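Local coordinates for protein neutral ceramidase (Pseudomonas aeruginosa, PDB 2ZWS) that hydrolyses the N-acyl linkage of ceramides to give sphingosine and free fatty acid, and also runs the reverse synthesis, as a secreted zinc-dependent amidohydrolase, at residues T450-E453 with E454-A457; G468-T471 with Q472-Y475. All coordinates share one frame; numbering follows the deposited sequence.

Interaction 1 of 2, residues T450-E453 with E454-A457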
loop_
_atom_site.group_PDB
_atom_site.type_symbol
_atom_site.label_atom_id
_atom_site.label_comp_id
_atom_site.label_asym_id
_atom_site.label_seq_id
_atom_site.Cartn_x
_atom_site.Cartn_y
_atom_site.Cartn_z
ATOM N N THR A 450 14.018 9.795 -10.357
ATOM C CA THR A 450 13.867 11.072 -10.982
ATOM C C THR A 450 14.628 10.988 -12.337
ATOM O O THR A 450 15.554 10.180 -12.498
ATOM C CB THR A 450 14.513 11.959 -9.920
ATOM O OG1 THR A 450 13.691 12.959 -9.308
ATOM C CG2 THR A 450 15.938 11.921 -9.824
ATOM N N THR A 451 14.224 11.773 -13.330
ATOM C CA THR A 451 14.966 11.779 -14.593
ATOM C C THR A 451 16.330 12.436 -14.341
ATOM O O THR A 451 16.518 13.101 -13.333
ATOM C CB THR A 451 14.250 12.588 -15.670
ATOM O OG1 THR A 451 14.093 13.923 -15.188
ATOM C CG2 THR A 451 12.860 12.000 -15.999
ATOM N N ARG A 452 17.249 12.301 -15.295
ATOM C CA ARG A 452 18.556 12.988 -15.201
ATOM C C ARG A 452 18.409 14.497 -14.912
ATOM O O ARG A 452 19.107 15.061 -14.044
ATOM C CB ARG A 452 19.378 12.761 -16.489
ATOM C CG ARG A 452 20.735 13.485 -16.526
ATOM C CD ARG A 452 21.685 12.895 -15.517
ATOM N NE ARG A 452 22.926 13.645 -15.275
ATOM C CZ ARG A 452 23.083 14.549 -14.313
ATOM N NH1 ARG A 452 24.259 15.140 -14.148
ATOM N NH2 ARG A 452 22.071 14.872 -13.512
ATOM N N GLU A 453 17.466 15.116 -15.606
ATOM C CA GLU A 453 17.239 16.573 -15.479
ATOM C C GLU A 453 16.647 16.924 -14.114
ATOM O O GLU A 453 17.119 17.835 -13.427
ATOM C CB GLU A 453 16.348 17.081 -16.614
ATOM C CG GLU A 453 16.931 16.835 -18.020
ATOM C CD GLU A 453 16.536 15.500 -18.684
ATOM O OE1 GLU A 453 16.140 14.509 -18.003
ATOM O OE2 GLU A 453 16.632 15.438 -19.940
ATOM N N GLU A 454 15.641 16.163 -13.681
ATOM C CA GLU A 454 15.098 16.357 -12.341
ATOM C C GLU A 454 16.160 16.149 -11.270
ATOM O O GLU A 454 16.206 16.887 -10.281
ATOM C CB GLU A 454 13.948 15.381 -12.080
ATOM C CG GLU A 454 12.680 15.713 -12.829
ATOM C CD GLU A 454 11.769 14.524 -13.005
ATOM O OE1 GLU A 454 12.070 13.442 -12.454
ATOM O OE2 GLU A 454 10.753 14.668 -13.710
ATOM N N TYR A 455 16.969 15.100 -11.434
ATOM C CA TYR A 455 17.995 14.771 -10.454
ATOM C C TYR A 455 18.884 15.969 -10.199
ATOM O O TYR A 455 19.219 16.247 -9.041
ATOM C CB TYR A 455 18.840 13.601 -10.944
ATOM C CG TYR A 455 19.886 13.140 -9.969
ATOM C CD1 TYR A 455 19.625 12.079 -9.087
ATOM C CD2 TYR A 455 21.165 13.732 -9.947
ATOM C CE1 TYR A 455 20.583 11.631 -8.195
ATOM C CE2 TYR A 455 22.146 13.295 -9.052
ATOM C CZ TYR A 455 21.838 12.224 -8.179
ATOM O OH TYR A 455 22.782 11.771 -7.297
ATOM N N ALA A 456 19.242 16.684 -11.277
ATOM C CA ALA A 456 20.177 17.820 -11.161
ATOM C C ALA A 456 19.651 18.918 -10.242
ATOM O O ALA A 456 20.437 19.599 -9.573
ATOM C CB ALA A 456 20.527 18.394 -12.533
ATOM N N ALA A 457 18.331 19.075 -10.196
ATOM C CA ALA A 457 17.705 20.089 -9.350
ATOM C C ALA A 457 17.781 19.755 -7.863
ATOM O O ALA A 457 17.746 20.647 -7.025
ATOM C CB ALA A 457 16.272 20.331 -9.783
#
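T451 and E454 hold each other in a capping box at the start of helix 452-457. The hydroxyl OG1 of T451 accepts the backbone N-H of E454 at 3.1 Å, and in return OE1 of E454 takes the backbone N-H of T451 at 2.9 Å, a nearly straight bond that reaches the carboxylate from above its plane. With OG1 between the backbone N and the carbonyl carbon (chi1 59°), the hydroxyl is placed to accept the E454 N-H. The first helical turn then closes with Y455 N on T451 O (2.8 Å) and A456 N on R452 O (3.2 Å). Beside the cap, the methyl CG2 of T450 meets the Y455 ring at its edge, in plane, and lies 3.5 Å from Y455 CB. NH2 of R452 approaches CD2 of Y455 at 3.9 Å, the guanidinium and ring planes almost perpendicular.

N168 hydrogen-bonds T451 OG1 and E454 OE2, and T413 hydrogen-bonds E454 OE1, holding the box; salt bridges to E373 and R419 engage R452 and E453. The turn follows strand 448-449, which carries the zinc ligand Y448, and touches helix 162-165 through E454 and A457, and helix 414-428 through T451 and E454.

Interaction 2 of 2, residues G468-T471 with Q472-Y475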
loop_
_atom_site.group_PDB
_atom_site.type_symbol
_atom_site.label_atom_id
_atom_site.label_comp_id
_atom_site.label_asym_id
_atom_site.label_seq_id
_atom_site.Cartn_x
_atom_site.Cartn_y
_atom_site.Cartn_z
ATOM N N GLY A 468 22.283 7.482 -8.026
ATOM C CA GLY A 468 22.909 8.557 -8.795
ATOM C C GLY A 468 22.098 9.063 -9.969
ATOM O O GLY A 468 20.939 8.668 -10.192
ATOM N N PRO A 469 22.712 9.923 -10.780
ATOM C CA PRO A 469 21.992 10.631 -11.827
ATOM C C PRO A 469 21.394 9.710 -12.896
ATOM O O PRO A 469 20.425 10.084 -13.550
ATOM C CB PRO A 469 23.067 11.563 -12.426
ATOM C CG PRO A 469 24.369 10.931 -12.078
ATOM C CD PRO A 469 24.146 10.280 -10.741
ATOM N N TRP A 470 21.990 8.537 -13.085
ATOM C CA TRP A 470 21.560 7.637 -14.155
ATOM C C TRP A 470 20.663 6.504 -13.665
ATOM O O TRP A 470 20.432 5.546 -14.395
ATOM C CB TRP A 470 22.764 7.097 -14.938
ATOM C CG TRP A 470 23.586 8.241 -15.500
ATOM C CD1 TRP A 470 24.814 8.640 -15.085
ATOM C CD2 TRP A 470 23.170 9.161 -16.508
ATOM N NE1 TRP A 470 25.216 9.744 -15.806
ATOM C CE2 TRP A 470 24.223 10.085 -16.685
ATOM C CE3 TRP A 470 22.016 9.285 -17.297
ATOM C CZ2 TRP A 470 24.161 11.129 -17.627
ATOM C CZ3 TRP A 470 21.949 10.327 -18.233
ATOM C CH2 TRP A 470 23.023 11.230 -18.387
ATOM N N THR A 471 20.132 6.648 -12.455
ATOM C CA THR A 471 19.162 5.675 -11.921
ATOM C C THR A 471 17.989 5.456 -12.888
ATOM O O THR A 471 17.608 4.295 -13.183
ATOM C CB THR A 471 18.669 6.087 -10.518
ATOM O OG1 THR A 471 19.790 6.176 -9.628
ATOM C CG2 THR A 471 17.672 5.069 -9.962
ATOM N N GLN A 472 17.407 6.547 -13.393
ATOM C CA GLN A 472 16.267 6.410 -14.292
ATOM C C GLN A 472 16.660 5.680 -15.572
ATOM O O GLN A 472 15.917 4.823 -16.052
ATOM C CB GLN A 472 15.652 7.777 -14.612
ATOM C CG GLN A 472 14.292 7.743 -15.348
ATOM C CD GLN A 472 14.404 7.496 -16.849
ATOM O OE1 GLN A 472 15.441 7.779 -17.464
ATOM N NE2 GLN A 472 13.327 6.974 -17.458
ATOM N N ALA A 473 17.814 6.047 -16.128
ATOM C CA ALA A 473 18.345 5.446 -17.362
ATOM C C ALA A 473 18.529 3.935 -17.171
ATOM O O ALA A 473 18.182 3.143 -18.070
ATOM C CB ALA A 473 19.674 6.113 -17.729
ATOM N N ALA A 474 19.015 3.547 -15.994
ATOM C CA ALA A 474 19.192 2.111 -15.653
ATOM C C ALA A 474 17.856 1.387 -15.703
ATOM O O ALA A 474 17.747 0.307 -16.315
ATOM C CB ALA A 474 19.803 1.941 -14.264
ATOM N N TYR A 475 16.842 1.960 -15.043
ATOM C CA TYR A 475 15.516 1.310 -15.075
ATOM C C TYR A 475 14.967 1.244 -16.497
ATOM O O TYR A 475 14.363 0.254 -16.881
ATOM C CB TYR A 475 14.542 2.036 -14.171
ATOM C CG TYR A 475 14.645 1.679 -12.715
ATOM C CD1 TYR A 475 14.168 0.451 -12.241
ATOM C CD2 TYR A 475 15.184 2.584 -11.794
ATOM C CE1 TYR A 475 14.238 0.130 -10.895
ATOM C CE2 TYR A 475 15.238 2.292 -10.447
ATOM C CZ TYR A 475 14.758 1.048 -9.994
ATOM O OH TYR A 475 14.779 0.721 -8.657
HETATM O O HOH W 1 18.025 9.192 -12.155
HETATM O O HOH W 2 18.829 8.810 -15.483
#
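T471 and Y475, one helical turn apart, lie side by side and point the same way, with the threonine methyl CG2 3.7 Å from ring carbon CE2 of the tyrosine. The threonine rotamer divides its two branches. CG2 stands anti to the backbone N and faces the ring, while OG1, beside that N (chi1 -59°), turns back to donate to G468 O at 2.8 Å. The T471 backbone N-H reaches the same carbonyl oxygen from the same face of its plane, so two donors of one residue grip G468 O and fasten the type I turn 468-471 to the helix start. Y475 has its CG beside the backbone N (chi1 -81°), which lays CD2 3.3 Å from T471 O, the very oxygen that accepts the Y475 N-H. F412 meets the tyrosine ring edge-to-face.

W470 occupies the N-cap position, and its carbonyl O takes the A474 N-H at 2.9 Å. The indole meets A473 at its edge, CB lying 4.0 Å from CE3, near the ring plane. In the conformer given here (two were modelled) Q472 NE2 bonds Q476 OE1, one turn along the same helix, and A416 O of helix 414-428; this placement is less certain.

Two waters bridge P469 O to N-H groups of the first turn. Each donates to P469 O; one accepts from Q472 N, the other from A473 N, each at 3.0 Å. This is a beta turn running straight into an alpha-helix, with water-bridged first-turn N-H groups, and it seats the start of helix 471-488 against strands 308-309 and 448-449.

How the interactions relate
Both interactions are helix starts; their centres lie about 10 Å apart, with helices 452-457 and 471-488 consecutive in the chain. Interaction 1 is only partly buried and relies on charged and polar side chains for its cap; interaction 2 is buried and relies on a beta turn, with waters linking P469 O to the N-H groups of Q472 and A473. They meet directly: R452 packs on P469 and forms a cation-pi pair with W470, the Y455 ring rests against G468, and T450 O touches Q472 CB. Helix 414-428 and T465 contact both, so the two starts share neighbours near zinc ligand Y448, although neither supplies a metal ligand itself.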